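Local coordinates for dimeric protein of unknown function and ferredoxin-like fold (Bacteroides fragilis, PDB 3FMB) that is of unknown function but belongs to the stress-responsive A/B barrel family and forms a dimer of ferredoxin-like subunits, at residues M20-V25 with A77-F82; I56-K61 with V88-T93; E47-L52 with R60-G65. All blocks are in the same frame, centred on the assembly; numbering follows the deposited sequence. Where two conformers were deposited one is given.

Interaction 1. Residues M20-V25 with A77-F82; sequences MVKHIV and ALYSEF. With SO4 (sulfate ion), chain C.
Strand 21-25 pairs antiparallel with strand 77-82, and the two form the central pair of the four-stranded sheet of the ferredoxin-like fold. The ladder is regular at its ends, where L78 N meets V25 O at 2.7 Å and 172°. In the middle, the bond from S80 N to H23 O is weak (126°). S80 OG supplements it: with chi1 65° it sits between its own backbone N and carbonyl carbon and reaches across to H23 O, donating at 2.8 Å and lying also at the edge of the H23 ring. That imidazole stands on the helix-covered face with L78 and F82; H23 CB touches the edge of the F82 ring through CE1, at 3.9 Å. H23 ND1 bonds D115 OD1 and H23 NE2 gives a straight bond to O1 of a sulfate, probably from the crystallisation liquor (2.8 Å), together fixing the ring's rotation. On the other face, which meets the second subunit, I24 CD1 packs at the edge of the Y79 ring. K22 extends alongside E81 to a salt bridge between its NZ and E63 of the second subunit. The same NZ also donates to Y79 OH at 2.9 Å, and that hydroxyl makes a weak bond to E81 OE2.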
HETATM    1  N   MSE A  20      -1.096 -12.187  12.201  1.00 33.13           N
HETATM    2  CA  MSE A  20      -1.776 -10.903  12.194  1.00 30.15           C
HETATM    3  C   MSE A  20      -2.036 -10.494  10.742  1.00 29.39           C
HETATM    4  O   MSE A  20      -1.730 -11.245   9.824  1.00 26.68           O
HETATM    5  CB  MSE A  20      -0.912  -9.875  12.946  1.00 27.84           C
HETATM    6  CG  MSE A  20      -0.900 -10.044  14.474  1.00 33.82           C
HETATM    7 SE   MSE A  20       0.247  -8.719  15.329  0.75 33.34          SE
HETATM    8  CE  MSE A  20      -0.822  -7.066  14.907  1.00 27.46           C
ATOM      9  N   VAL A  21      -2.625  -9.315  10.557  1.00 28.98           N
ATOM     10  CA  VAL A  21      -3.016  -8.818   9.239  1.00 28.04           C
ATOM     11  C   VAL A  21      -2.512  -7.390   9.016  1.00 25.88           C
ATOM     12  O   VAL A  21      -2.667  -6.528   9.880  1.00 27.23           O
ATOM     13  CB  VAL A  21      -4.565  -8.881   9.054  1.00 29.94           C
ATOM     14  CG1 VAL A  21      -5.011  -8.085   7.857  1.00 29.29           C
ATOM     15  CG2 VAL A  21      -5.014 -10.355   8.968  1.00 26.76           C
ATOM     16  N   LYS A  22      -1.911  -7.158   7.847  1.00 26.62           N
ATOM     17  CA  LYS A  22      -1.651  -5.821   7.354  1.00 27.58           C
ATOM     18  C   LYS A  22      -2.762  -5.395   6.404  1.00 26.51           C
ATOM     19  O   LYS A  22      -3.113  -6.122   5.473  1.00 27.62           O
ATOM     20  CB  LYS A  22      -0.288  -5.731   6.662  1.00 29.00           C
ATOM     21  CG  LYS A  22       0.874  -6.086   7.617  1.00 31.73           C
ATOM     22  CD  LYS A  22       2.206  -5.556   7.147  1.00 32.07           C
ATOM     23  CE  LYS A  22       3.359  -6.013   8.022  1.00 33.00           C
ATOM     24  NZ  LYS A  22       4.629  -5.366   7.557  1.00 26.66           N
ATOM     25  N   HIS A  23      -3.311  -4.215   6.658  1.00 26.18           N
ATOM     26  CA  HIS A  23      -4.391  -3.627   5.876  1.00 25.44           C
ATOM     27  C   HIS A  23      -3.776  -2.379   5.214  1.00 24.17           C
ATOM     28  O   HIS A  23      -3.426  -1.387   5.904  1.00 26.61           O
ATOM     29  CB  HIS A  23      -5.558  -3.230   6.811  1.00 25.45           C
ATOM     30  CG  HIS A  23      -6.632  -2.384   6.172  1.00 27.08           C
ATOM     31  ND1 HIS A  23      -7.409  -2.821   5.126  1.00 26.78           N
ATOM     32  CD2 HIS A  23      -7.051  -1.125   6.445  1.00 28.82           C
ATOM     33  CE1 HIS A  23      -8.271  -1.870   4.793  1.00 29.96           C
ATOM     34  NE2 HIS A  23      -8.052  -0.813   5.557  1.00 26.55           N
ATOM     35  N   ILE A  24      -3.558  -2.455   3.908  1.00 24.39           N
ATOM     36  CA  ILE A  24      -2.897  -1.367   3.185  1.00 24.00           C
ATOM     37  C   ILE A  24      -3.866  -0.825   2.155  1.00 23.48           C
ATOM     38  O   ILE A  24      -4.418  -1.582   1.335  1.00 25.00           O
ATOM     39  CB  ILE A  24      -1.602  -1.828   2.477  1.00 26.27           C
ATOM     40  CG1 ILE A  24      -0.623  -2.410   3.516  1.00 27.59           C
ATOM     41  CG2 ILE A  24      -0.995  -0.645   1.637  1.00 27.20           C
ATOM     42  CD1 ILE A  24       0.819  -2.574   2.963  1.00 28.06           C
ATOM     43  N   VAL A  25      -4.050   0.490   2.175  1.00 22.43           N
ATOM     44  CA  VAL A  25      -4.995   1.148   1.232  1.00 25.46           C
ATOM     45  C   VAL A  25      -4.284   2.358   0.617  1.00 26.56           C
ATOM     46  O   VAL A  25      -3.660   3.147   1.328  1.00 29.12           O
ATOM     47  CB  VAL A  25      -6.352   1.626   1.906  1.00 25.91           C
ATOM     48  CG1 VAL A  25      -7.371   2.104   0.818  1.00 26.27           C
ATOM     49  CG2 VAL A  25      -6.937   0.545   2.843  1.00 26.30           C
ATOM     50  N   ALA A  77      -1.474   7.059   1.220  1.00 25.01           N
ATOM     51  CA  ALA A  77      -1.299   5.676   1.632  1.00 26.34           C
ATOM     52  C   ALA A  77      -1.779   5.557   3.080  1.00 27.52           C
ATOM     53  O   ALA A  77      -1.459   6.418   3.913  1.00 26.59           O
ATOM     54  CB  ALA A  77       0.169   5.259   1.559  1.00 25.41           C
ATOM     55  N   LEU A  78      -2.527   4.491   3.365  1.00 27.07           N
ATOM     56  CA  LEU A  78      -2.858   4.101   4.723  1.00 26.91           C
ATOM     57  C   LEU A  78      -2.216   2.738   4.971  1.00 26.90           C
ATOM     58  O   LEU A  78      -2.418   1.777   4.210  1.00 26.13           O
ATOM     59  CB  LEU A  78      -4.368   4.017   4.866  1.00 28.08           C
ATOM     60  CG  LEU A  78      -4.897   3.764   6.292  1.00 28.29           C
ATOM     61  CD1 LEU A  78      -6.241   4.541   6.430  1.00 30.50           C
ATOM     62  CD2 LEU A  78      -5.056   2.223   6.521  1.00 30.53           C
ATOM     63  N   TYR A  79      -1.395   2.680   5.993  1.00 26.05           N
ATOM     64  CA  TYR A  79      -0.714   1.472   6.376  1.00 26.53           C
ATOM     65  C   TYR A  79      -1.149   1.148   7.792  1.00 27.08           C
ATOM     66  O   TYR A  79      -1.030   1.983   8.676  1.00 28.00           O
ATOM     67  CB  TYR A  79       0.796   1.680   6.292  1.00 28.32           C
ATOM     68  CG  TYR A  79       1.588   0.519   6.852  1.00 27.57           C
ATOM     69  CD1 TYR A  79       1.854  -0.613   6.066  1.00 30.76           C
ATOM     70  CD2 TYR A  79       2.013   0.513   8.184  1.00 33.93           C
ATOM     71  CE1 TYR A  79       2.556  -1.708   6.595  1.00 33.71           C
ATOM     72  CE2 TYR A  79       2.714  -0.589   8.710  1.00 35.59           C
ATOM     73  CZ  TYR A  79       2.972  -1.691   7.905  1.00 34.90           C
ATOM     74  OH  TYR A  79       3.674  -2.754   8.414  1.00 33.93           O
ATOM     75  N   SER A  80      -1.608  -0.077   8.009  1.00 25.90           N
ATOM     76  CA  SER A  80      -2.140  -0.437   9.303  1.00 26.11           C
ATOM     77  C   SER A  80      -2.005  -1.926   9.588  1.00 24.71           C
ATOM     78  O   SER A  80      -1.836  -2.740   8.670  1.00 25.52           O
ATOM     79  CB  SER A  80      -3.603   0.013   9.377  1.00 26.27           C
ATOM     80  OG  SER A  80      -4.385  -0.697   8.458  1.00 25.92           O
ATOM     81  N   GLU A  81      -2.063  -2.260  10.876  1.00 25.36           N
ATOM     82  CA  GLU A  81      -1.946  -3.622  11.377  1.00 27.10           C
ATOM     83  C   GLU A  81      -3.090  -3.929  12.347  1.00 27.38           C
ATOM     84  O   GLU A  81      -3.451  -3.101  13.188  1.00 26.99           O
ATOM     85  CB  GLU A  81      -0.591  -3.848  12.077  1.00 26.39           C
ATOM     86  CG  GLU A  81       0.605  -3.748  11.093  1.00 26.90           C
ATOM     87  CD  GLU A  81       1.965  -3.783  11.745  1.00 32.57           C
ATOM     88  OE1 GLU A  81       2.054  -4.047  12.958  1.00 31.04           O
ATOM     89  OE2 GLU A  81       2.956  -3.556  11.034  1.00 31.08           O
ATOM     90  N   PHE A  82      -3.629  -5.148  12.222  1.00 28.83           N
ATOM     91  CA  PHE A  82      -4.720  -5.669  13.072  1.00 27.08           C
ATOM     92  C   PHE A  82      -4.437  -7.143  13.368  1.00 28.44           C
ATOM     93  O   PHE A  82      -3.622  -7.776  12.700  1.00 28.83           O
ATOM     94  CB  PHE A  82      -6.084  -5.551  12.369  1.00 24.05           C
ATOM     95  CG  PHE A  82      -6.477  -4.136  12.022  1.00 27.30           C
ATOM     96  CD1 PHE A  82      -6.079  -3.557  10.816  1.00 25.27           C
ATOM     97  CD2 PHE A  82      -7.274  -3.397  12.893  1.00 27.54           C
ATOM     98  CE1 PHE A  82      -6.466  -2.225  10.505  1.00 24.59           C
ATOM     99  CE2 PHE A  82      -7.637  -2.110  12.619  1.00 26.31           C
ATOM    100  CZ  PHE A  82      -7.255  -1.506  11.423  1.00 25.04           C
TER
HETATM  101  S   SO4 C 100     -10.562   1.361   4.438  1.00 31.69           S
HETATM  102  O1  SO4 C 100      -9.390   1.642   5.388  1.00 27.09           O
HETATM  103  O2  SO4 C 100     -11.858   1.784   4.963  1.00 31.91           O
HETATM  104  O3  SO4 C 100     -10.706  -0.064   4.048  1.00 29.92           O
HETATM  105  O4  SO4 C 100     -10.439   2.153   3.189  1.00 32.59           O

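Interaction 2. Residues I56-K61 with V88-T93; sequences ISVIRK and VKFYAT. With EDO (1,2-ethanediol), chain F; SO4 (sulfate ion), chain C.
A type I beta turn from I56 to I59, closed by I59 N bonding to I56 O at 3.2 Å, lies against one side of helix 88-93; the nearest CA atoms, those of I56 and Y91, are 6.8 Å apart. The contact is apolar, carried by V58, I56 and I59 against the rings of F90 and Y91. V58 sends CG2 to the F90 ring, meeting CD2 at 3.7 Å; chi1 -61° puts this methyl between the backbone N and the carbonyl carbon, from where it reaches the ring. I56 divides its branches between the two aromatics: CG2 approaches F90 at the ring edge, while CD1, at the end of an extended chain (chi2 -178°), reaches Y91 CD1 at 4.1 Å, the two side chains crossing at about a right angle. From the last residue of the turn, I59 CD1 comes to the same ring atom, Y91 CD1, at 4.0 Å. The far end of the tyrosine makes a long, weak bond from OH to sulfate O1 (3.4 Å). Y91 is shared with the rest of the core: its ring meets those of F82 on strand 76-82 and H97 on helix 95-102, with L52 of segment 47-52 also against it.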
ATOM      1  N   ILE A  56     -10.467   3.641  18.736  1.00 28.91           N
ATOM      2  CA  ILE A  56     -10.652   2.283  18.198  1.00 28.76           C
ATOM      3  C   ILE A  56      -9.530   1.364  18.665  1.00 29.88           C
ATOM      4  O   ILE A  56      -8.427   1.340  18.093  1.00 30.19           O
ATOM      5  CB  ILE A  56     -10.722   2.262  16.643  1.00 28.77           C
ATOM      6  CG1 ILE A  56     -11.668   3.352  16.120  1.00 26.52           C
ATOM      7  CG2 ILE A  56     -11.144   0.850  16.175  1.00 28.37           C
ATOM      8  CD1 ILE A  56     -11.872   3.404  14.564  1.00 23.72           C
ATOM      9  N   SER A  57      -9.824   0.609  19.712  1.00 29.10           N
ATOM     10  CA  SER A  57      -8.802  -0.156  20.420  1.00 29.30           C
ATOM     11  C   SER A  57      -8.221  -1.295  19.584  1.00 28.59           C
ATOM     12  O   SER A  57      -7.078  -1.692  19.800  1.00 29.19           O
ATOM     13  CB  SER A  57      -9.365  -0.706  21.731  1.00 32.40           C
ATOM     14  OG  SER A  57     -10.286  -1.745  21.469  1.00 33.07           O
ATOM     15  N   VAL A  58      -8.976  -1.818  18.620  1.00 28.50           N
ATOM     16  CA  VAL A  58      -8.455  -2.915  17.782  1.00 28.99           C
ATOM     17  C   VAL A  58      -7.329  -2.498  16.809  1.00 28.94           C
ATOM     18  O   VAL A  58      -6.690  -3.372  16.220  1.00 28.78           O
ATOM     19  CB  VAL A  58      -9.566  -3.703  16.982  1.00 29.36           C
ATOM     20  CG1 VAL A  58     -10.554  -4.365  17.915  1.00 32.20           C
ATOM     21  CG2 VAL A  58     -10.269  -2.838  15.949  1.00 29.77           C
ATOM     22  N   ILE A  59      -7.101  -1.195  16.601  1.00 26.81           N
ATOM     23  CA  ILE A  59      -5.972  -0.756  15.763  1.00 26.12           C
ATOM     24  C   ILE A  59      -4.662  -1.045  16.477  1.00 26.01           C
ATOM     25  O   ILE A  59      -4.432  -0.538  17.581  1.00 24.68           O
ATOM     26  CB  ILE A  59      -5.996   0.766  15.414  1.00 26.55           C
ATOM     27  CG1 ILE A  59      -7.287   1.146  14.666  1.00 26.21           C
ATOM     28  CG2 ILE A  59      -4.747   1.159  14.569  1.00 22.99           C
ATOM     29  CD1 ILE A  59      -7.518   2.720  14.570  1.00 23.03           C
ATOM     30  N   ARG A  60      -3.815  -1.871  15.863  1.00 25.00           N
ATOM     31  CA  ARG A  60      -2.509  -2.223  16.455  1.00 25.59           C
ATOM     32  C   ARG A  60      -1.417  -1.236  15.977  1.00 26.92           C
ATOM     33  O   ARG A  60      -0.506  -0.913  16.695  1.00 25.98           O
ATOM     34  CB  ARG A  60      -2.145  -3.661  16.094  1.00 25.08           C
ATOM     35  CG  ARG A  60      -3.204  -4.669  16.526  1.00 27.67           C
ATOM     36  CD  ARG A  60      -3.220  -4.784  18.055  1.00 31.73           C
ATOM     37  NE  ARG A  60      -4.297  -5.641  18.533  1.00 38.18           N
ATOM     38  CZ  ARG A  60      -5.320  -5.234  19.289  1.00 38.66           C
ATOM     39  NH1 ARG A  60      -5.421  -3.981  19.716  1.00 46.13           N
ATOM     40  NH2 ARG A  60      -6.256  -6.101  19.630  1.00 40.88           N
ATOM     41  N   LYS A  61      -1.552  -0.749  14.758  1.00 26.14           N
ATOM     42  CA  LYS A  61      -0.684   0.271  14.201  1.00 28.31           C
ATOM     43  C   LYS A  61      -1.454   0.919  13.065  1.00 27.99           C
ATOM     44  O   LYS A  61      -2.177   0.222  12.367  1.00 26.51           O
ATOM     45  CB  LYS A  61       0.588  -0.363  13.627  1.00 29.38           C
ATOM     46  CG  LYS A  61       1.574   0.640  13.102  1.00 33.24           C
ATOM     47  CD  LYS A  61       2.881  -0.034  12.737  1.00 36.41           C
ATOM     48  CE  LYS A  61       3.842   0.923  12.070  1.00 40.64           C
ATOM     49  NZ  LYS A  61       5.221   0.360  12.193  1.00 44.31           N
ATOM     50  N   VAL A  88     -10.243  -5.738  11.268  1.00 26.06           N
ATOM     51  CA  VAL A  88     -10.210  -4.788  10.149  1.00 25.81           C
ATOM     52  C   VAL A  88     -11.634  -4.285   9.843  1.00 26.62           C
ATOM     53  O   VAL A  88     -11.849  -3.110   9.630  1.00 26.88           O
ATOM     54  CB  VAL A  88      -9.588  -5.415   8.867  1.00 27.05           C
ATOM     55  CG1 VAL A  88      -9.711  -4.476   7.672  1.00 27.15           C
ATOM     56  CG2 VAL A  88      -8.151  -5.829   9.119  1.00 26.58           C
ATOM     57  N   LYS A  89     -12.605  -5.192   9.838  1.00 27.86           N
ATOM     58  CA  LYS A  89     -13.972  -4.847   9.512  1.00 26.84           C
ATOM     59  C   LYS A  89     -14.620  -4.014  10.638  1.00 24.30           C
ATOM     60  O   LYS A  89     -15.379  -3.067  10.374  1.00 24.60           O
ATOM     61  CB  LYS A  89     -14.768  -6.080   9.190  1.00 26.39           C
ATOM     62  CG  LYS A  89     -16.266  -5.784   8.959  1.00 36.54           C
ATOM     63  CD  LYS A  89     -16.889  -6.542   7.780  1.00 51.42           C
ATOM     64  CE  LYS A  89     -17.643  -5.579   6.860  1.00 54.83           C
ATOM     65  NZ  LYS A  89     -16.673  -4.731   6.105  1.00 61.08           N
ATOM     66  N   PHE A  90     -14.296  -4.348  11.883  1.00 25.41           N
ATOM     67  CA  PHE A  90     -14.720  -3.528  13.035  1.00 24.62           C
ATOM     68  C   PHE A  90     -14.247  -2.083  12.902  1.00 25.95           C
ATOM     69  O   PHE A  90     -15.017  -1.128  13.045  1.00 23.86           O
ATOM     70  CB  PHE A  90     -14.196  -4.171  14.313  1.00 23.76           C
ATOM     71  CG  PHE A  90     -14.619  -3.498  15.560  1.00 23.27           C
ATOM     72  CD1 PHE A  90     -15.735  -3.959  16.268  1.00 24.17           C
ATOM     73  CD2 PHE A  90     -13.915  -2.408  16.052  1.00 25.68           C
ATOM     74  CE1 PHE A  90     -16.117  -3.353  17.415  1.00 23.31           C
ATOM     75  CE2 PHE A  90     -14.319  -1.786  17.236  1.00 22.83           C
ATOM     76  CZ  PHE A  90     -15.392  -2.244  17.893  1.00 20.74           C
ATOM     77  N   TYR A  91     -12.958  -1.929  12.634  1.00 24.98           N
ATOM     78  CA  TYR A  91     -12.382  -0.625  12.303  1.00 24.84           C
ATOM     79  C   TYR A  91     -13.067   0.064  11.109  1.00 23.23           C
ATOM     80  O   TYR A  91     -13.395   1.249  11.160  1.00 25.23           O
ATOM     81  CB  TYR A  91     -10.887  -0.815  12.023  1.00 27.45           C
ATOM     82  CG  TYR A  91     -10.275   0.199  11.094  1.00 25.89           C
ATOM     83  CD1 TYR A  91      -9.797   1.421  11.570  1.00 26.32           C
ATOM     84  CD2 TYR A  91     -10.155  -0.071   9.736  1.00 31.03           C
ATOM     85  CE1 TYR A  91      -9.193   2.350  10.695  1.00 29.38           C
ATOM     86  CE2 TYR A  91      -9.591   0.834   8.873  1.00 30.63           C
ATOM     87  CZ  TYR A  91      -9.109   2.029   9.350  1.00 30.53           C
ATOM     88  OH  TYR A  91      -8.580   2.884   8.470  1.00 34.06           O
ATOM     89  N   ALA A  92     -13.286  -0.675  10.024  1.00 23.77           N
ATOM     90  CA  ALA A  92     -13.800  -0.056   8.784  1.00 26.18           C
ATOM     91  C   ALA A  92     -15.202   0.553   8.977  1.00 27.56           C
ATOM     92  O   ALA A  92     -15.519   1.640   8.476  1.00 24.54           O
ATOM     93  CB  ALA A  92     -13.787  -1.068   7.621  1.00 25.04           C
ATOM     94  N   THR A  93     -16.024  -0.147   9.740  1.00 23.85           N
ATOM     95  CA  THR A  93     -17.430   0.239  10.019  1.00 24.35           C
ATOM     96  C   THR A  93     -17.607   1.179  11.204  1.00 24.58           C
ATOM     97  O   THR A  93     -18.717   1.668  11.459  1.00 24.54           O
ATOM     98  CB  THR A  93     -18.294  -1.014  10.232  1.00 26.04           C
ATOM     99  OG1 THR A  93     -17.719  -1.827  11.276  1.00 22.72           O
ATOM    100  CG2 THR A  93     -18.389  -1.815   8.947  1.00 25.55           C
TER
HETATM  101  C1  EDO F 101     -13.685  -6.239   4.431  1.00 42.27           C
HETATM  102  O1  EDO F 101     -13.797  -5.910   3.030  1.00 52.82           O
HETATM  103  C2  EDO F 101     -12.804  -5.239   5.175  1.00 48.50           C
HETATM  104  O2  EDO F 101     -13.553  -4.403   6.110  1.00 54.10           O
HETATM  105  S   SO4 C 100     -10.562   1.361   4.438  1.00 31.69           S
HETATM  106  O1  SO4 C 100      -9.390   1.642   5.388  1.00 27.09           O
HETATM  107  O2  SO4 C 100     -11.858   1.784   4.963  1.00 31.91           O
HETATM  108  O3  SO4 C 100     -10.706  -0.064   4.048  1.00 29.92           O
HETATM  109  O4  SO4 C 100     -10.439   2.153   3.189  1.00 32.59           O

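Interaction 3. Residues E47-L52 with R60-G65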
ATOM      1  N   GLU A  47      -4.792  13.590   9.534  0.50 27.60           N
ATOM      2  CA  GLU A  47      -5.075  13.951  10.927  0.50 29.33           C
ATOM      3  C   GLU A  47      -6.192  13.101  11.530  0.50 26.95           C
ATOM      4  O   GLU A  47      -6.086  12.672  12.677  0.50 26.71           O
ATOM      5  CB  GLU A  47      -5.457  15.432  11.031  0.50 29.12           C
ATOM      6  CG  GLU A  47      -5.597  15.955  12.455  0.50 28.08           C
ATOM      7  CD  GLU A  47      -6.251  17.335  12.512  0.50 34.09           C
ATOM      8  OE1 GLU A  47      -5.643  18.253  13.097  0.50 44.44           O
ATOM      9  OE2 GLU A  47      -7.376  17.501  11.970  0.50 44.24           O
ATOM     10  N   ALA A  48      -7.258  12.883  10.760  1.00 27.72           N
ATOM     11  CA  ALA A  48      -8.443  12.154  11.237  1.00 29.55           C
ATOM     12  C   ALA A  48      -8.127  10.675  11.467  1.00 27.53           C
ATOM     13  O   ALA A  48      -8.528  10.112  12.492  1.00 25.96           O
ATOM     14  CB  ALA A  48      -9.624  12.322  10.248  1.00 27.51           C
ATOM     15  N   ILE A  49      -7.410  10.062  10.523  1.00 26.97           N
ATOM     16  CA  ILE A  49      -7.002   8.657  10.663  1.00 26.90           C
ATOM     17  C   ILE A  49      -6.061   8.450  11.838  1.00 28.89           C
ATOM     18  O   ILE A  49      -6.212   7.506  12.631  1.00 27.46           O
ATOM     19  CB  ILE A  49      -6.363   8.107   9.374  1.00 27.13           C
ATOM     20  CG1 ILE A  49      -7.418   8.041   8.243  1.00 24.99           C
ATOM     21  CG2 ILE A  49      -5.727   6.715   9.643  1.00 26.71           C
ATOM     22  CD1 ILE A  49      -8.622   7.013   8.448  1.00 24.54           C
ATOM     23  N   GLU A  50      -5.101   9.354  11.984  1.00 31.14           N
ATOM     24  CA  GLU A  50      -4.091   9.211  13.004  1.00 33.20           C
ATOM     25  C   GLU A  50      -4.640   9.447  14.439  1.00 31.99           C
ATOM     26  O   GLU A  50      -4.041   8.980  15.387  1.00 33.21           O
ATOM     27  CB  GLU A  50      -2.849  10.041  12.622  1.00 34.09           C
ATOM     28  CG  GLU A  50      -2.171   9.391  11.377  1.00 32.66           C
ATOM     29  CD  GLU A  50      -0.853  10.025  10.923  1.00 41.29           C
ATOM     30  OE1 GLU A  50      -0.564  11.149  11.356  1.00 31.91           O
ATOM     31  OE2 GLU A  50      -0.097   9.381  10.134  1.00 33.60           O
ATOM     32  N   ALA A  51      -5.815  10.070  14.562  1.00 31.29           N
ATOM     33  CA  ALA A  51      -6.522  10.234  15.834  1.00 28.95           C
ATOM     34  C   ALA A  51      -7.354   9.008  16.246  1.00 28.28           C
ATOM     35  O   ALA A  51      -7.852   8.949  17.372  1.00 28.78           O
ATOM     36  CB  ALA A  51      -7.419  11.464  15.803  1.00 28.74           C
ATOM     37  N   LEU A  52      -7.487   8.024  15.371  1.00 26.60           N
ATOM     38  CA  LEU A  52      -8.382   6.892  15.625  1.00 27.29           C
ATOM     39  C   LEU A  52      -7.919   5.896  16.679  1.00 24.98           C
ATOM     40  O   LEU A  52      -8.754   5.333  17.371  1.00 24.85           O
ATOM     41  CB  LEU A  52      -8.670   6.143  14.314  1.00 25.32           C
ATOM     42  CG  LEU A  52      -9.463   6.867  13.216  1.00 26.07           C
ATOM     43  CD1 LEU A  52      -9.579   5.953  11.986  1.00 25.79           C
ATOM     44  CD2 LEU A  52     -10.834   7.298  13.754  1.00 23.62           C
ATOM     45  N   ARG A  60      -3.815  -1.871  15.863  1.00 25.00           N
ATOM     46  CA  ARG A  60      -2.509  -2.223  16.455  1.00 25.59           C
ATOM     47  C   ARG A  60      -1.417  -1.236  15.977  1.00 26.92           C
ATOM     48  O   ARG A  60      -0.506  -0.913  16.695  1.00 25.98           O
ATOM     49  CB  ARG A  60      -2.145  -3.661  16.094  1.00 25.08           C
ATOM     50  CG  ARG A  60      -3.204  -4.669  16.526  1.00 27.67           C
ATOM     51  CD  ARG A  60      -3.220  -4.784  18.055  1.00 31.73           C
ATOM     52  NE  ARG A  60      -4.297  -5.641  18.533  1.00 38.18           N
ATOM     53  CZ  ARG A  60      -5.320  -5.234  19.289  1.00 38.66           C
ATOM     54  NH1 ARG A  60      -5.421  -3.981  19.716  1.00 46.13           N
ATOM     55  NH2 ARG A  60      -6.256  -6.101  19.630  1.00 40.88           N
ATOM     56  N   LYS A  61      -1.552  -0.749  14.758  1.00 26.14           N
ATOM     57  CA  LYS A  61      -0.684   0.271  14.201  1.00 28.31           C
ATOM     58  C   LYS A  61      -1.454   0.919  13.065  1.00 27.99           C
ATOM     59  O   LYS A  61      -2.177   0.222  12.367  1.00 26.51           O
ATOM     60  CB  LYS A  61       0.588  -0.363  13.627  1.00 29.38           C
ATOM     61  CG  LYS A  61       1.574   0.640  13.102  1.00 33.24           C
ATOM     62  CD  LYS A  61       2.881  -0.034  12.737  1.00 36.41           C
ATOM     63  CE  LYS A  61       3.842   0.923  12.070  1.00 40.64           C
ATOM     64  NZ  LYS A  61       5.221   0.360  12.193  1.00 44.31           N
ATOM     65  N   ILE A  62      -1.328   2.237  12.912  1.00 25.00           N
ATOM     66  CA  ILE A  62      -1.920   2.944  11.766  1.00 27.03           C
ATOM     67  C   ILE A  62      -1.088   4.189  11.470  1.00 27.49           C
ATOM     68  O   ILE A  62      -0.553   4.836  12.359  1.00 28.12           O
ATOM     69  CB  ILE A  62      -3.440   3.309  11.962  1.00 24.77           C
ATOM     70  CG1 ILE A  62      -4.138   3.641  10.640  1.00 32.21           C
ATOM     71  CG2 ILE A  62      -3.606   4.410  13.107  1.00 28.99           C
ATOM     72  CD1 ILE A  62      -5.686   3.386  10.651  1.00 25.70           C
ATOM     73  N   GLU A  63      -0.908   4.459  10.189  1.00 26.93           N
ATOM     74  CA  GLU A  63      -0.303   5.703   9.763  1.00 28.20           C
ATOM     75  C   GLU A  63      -0.803   6.059   8.378  1.00 26.30           C
ATOM     76  O   GLU A  63      -1.176   5.165   7.593  1.00 26.26           O
ATOM     77  CB  GLU A  63       1.216   5.576   9.748  1.00 29.79           C
ATOM     78  CG  GLU A  63       1.744   4.673   8.667  1.00 29.57           C
ATOM     79  CD  GLU A  63       3.202   4.299   8.830  1.00 33.06           C
ATOM     80  OE1 GLU A  63       3.760   4.458   9.937  1.00 34.59           O
ATOM     81  OE2 GLU A  63       3.783   3.795   7.850  1.00 31.92           O
ATOM     82  N   VAL A  64      -0.802   7.367   8.088  1.00 27.73           N
ATOM     83  CA  VAL A  64      -1.139   7.854   6.748  1.00 27.73           C
ATOM     84  C   VAL A  64       0.087   8.551   6.165  1.00 26.11           C
ATOM     85  O   VAL A  64       0.657   9.436   6.807  1.00 26.08           O
ATOM     86  CB  VAL A  64      -2.364   8.791   6.771  1.00 28.36           C
ATOM     87  CG1 VAL A  64      -2.537   9.501   5.418  1.00 23.52           C
ATOM     88  CG2 VAL A  64      -3.613   7.966   7.169  1.00 26.73           C
ATOM     89  N   GLY A  65       0.450   8.138   4.960  1.00 25.44           N
ATOM     90  CA  GLY A  65       1.553   8.715   4.218  1.00 26.29           C
ATOM     91  C   GLY A  65       1.040   9.515   3.040  1.00 25.23           C
ATOM     92  O   GLY A  65       0.175   9.089   2.311  1.00 27.14           O
TER
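The C-terminal end of helix 35-50, part of the helical layer covering one face of the ferredoxin-like sheet, packs on strand 61-66, an outermost strand within this chain. The CG2 branch of I49, anti to the backbone N, drops between two strand side chains and touches I62 CD1 and V64 CG2, each at 3.5 Å; these are tight carbon contacts, and I49 crosses both partners at about a right angle. The E50 chain runs extended beyond CG (chi2 -175°) and carries the carboxylate to the strand backbone, where V64 N donates to OE2 at 3.0 Å, almost straight (177°). The donor comes from the anti side of the oxygen, 21° out of the carboxylate plane. K46 forms a salt bridge to the same OE2 and also bonds V64 O, so one lysine bridges the glutamate and the strand; its charge probably helps to stabilise the carboxylate. E63 directs its side chain away overall, although CB stays near E50 OE2; its OE2 bonds Y116 OH and pairs with K22, both of the second subunit. A helix on one face of the sheet and the partner subunit on the other is consistent with the dimeric alpha-beta barrel of this family, helices outside.

Strand 76-82 ties the three contacts together: interaction 1 pairs it with strand 21-29, while its other edge bonds the strand of interaction 3, A77 O accepting from G65 N at 2.8 Å. R60 and K61, common to interactions 2 and 3, both face E81 in a classic beta bulge. Interaction 1 is the buried sheet centre, built from a backbone ladder with polar and apolar side chains on both faces; interaction 2 is buried but apolar between its two segments, joining the 56-59 turn to helix 85-93; interaction 3, partly buried, combines a methyl contact with one carboxylate-to-backbone bond. Y91 CE1 joins the latter two, 3.7 Å from I62 CD1. Interactions 1 and 3 both reach the second subunit; interaction 2 does not.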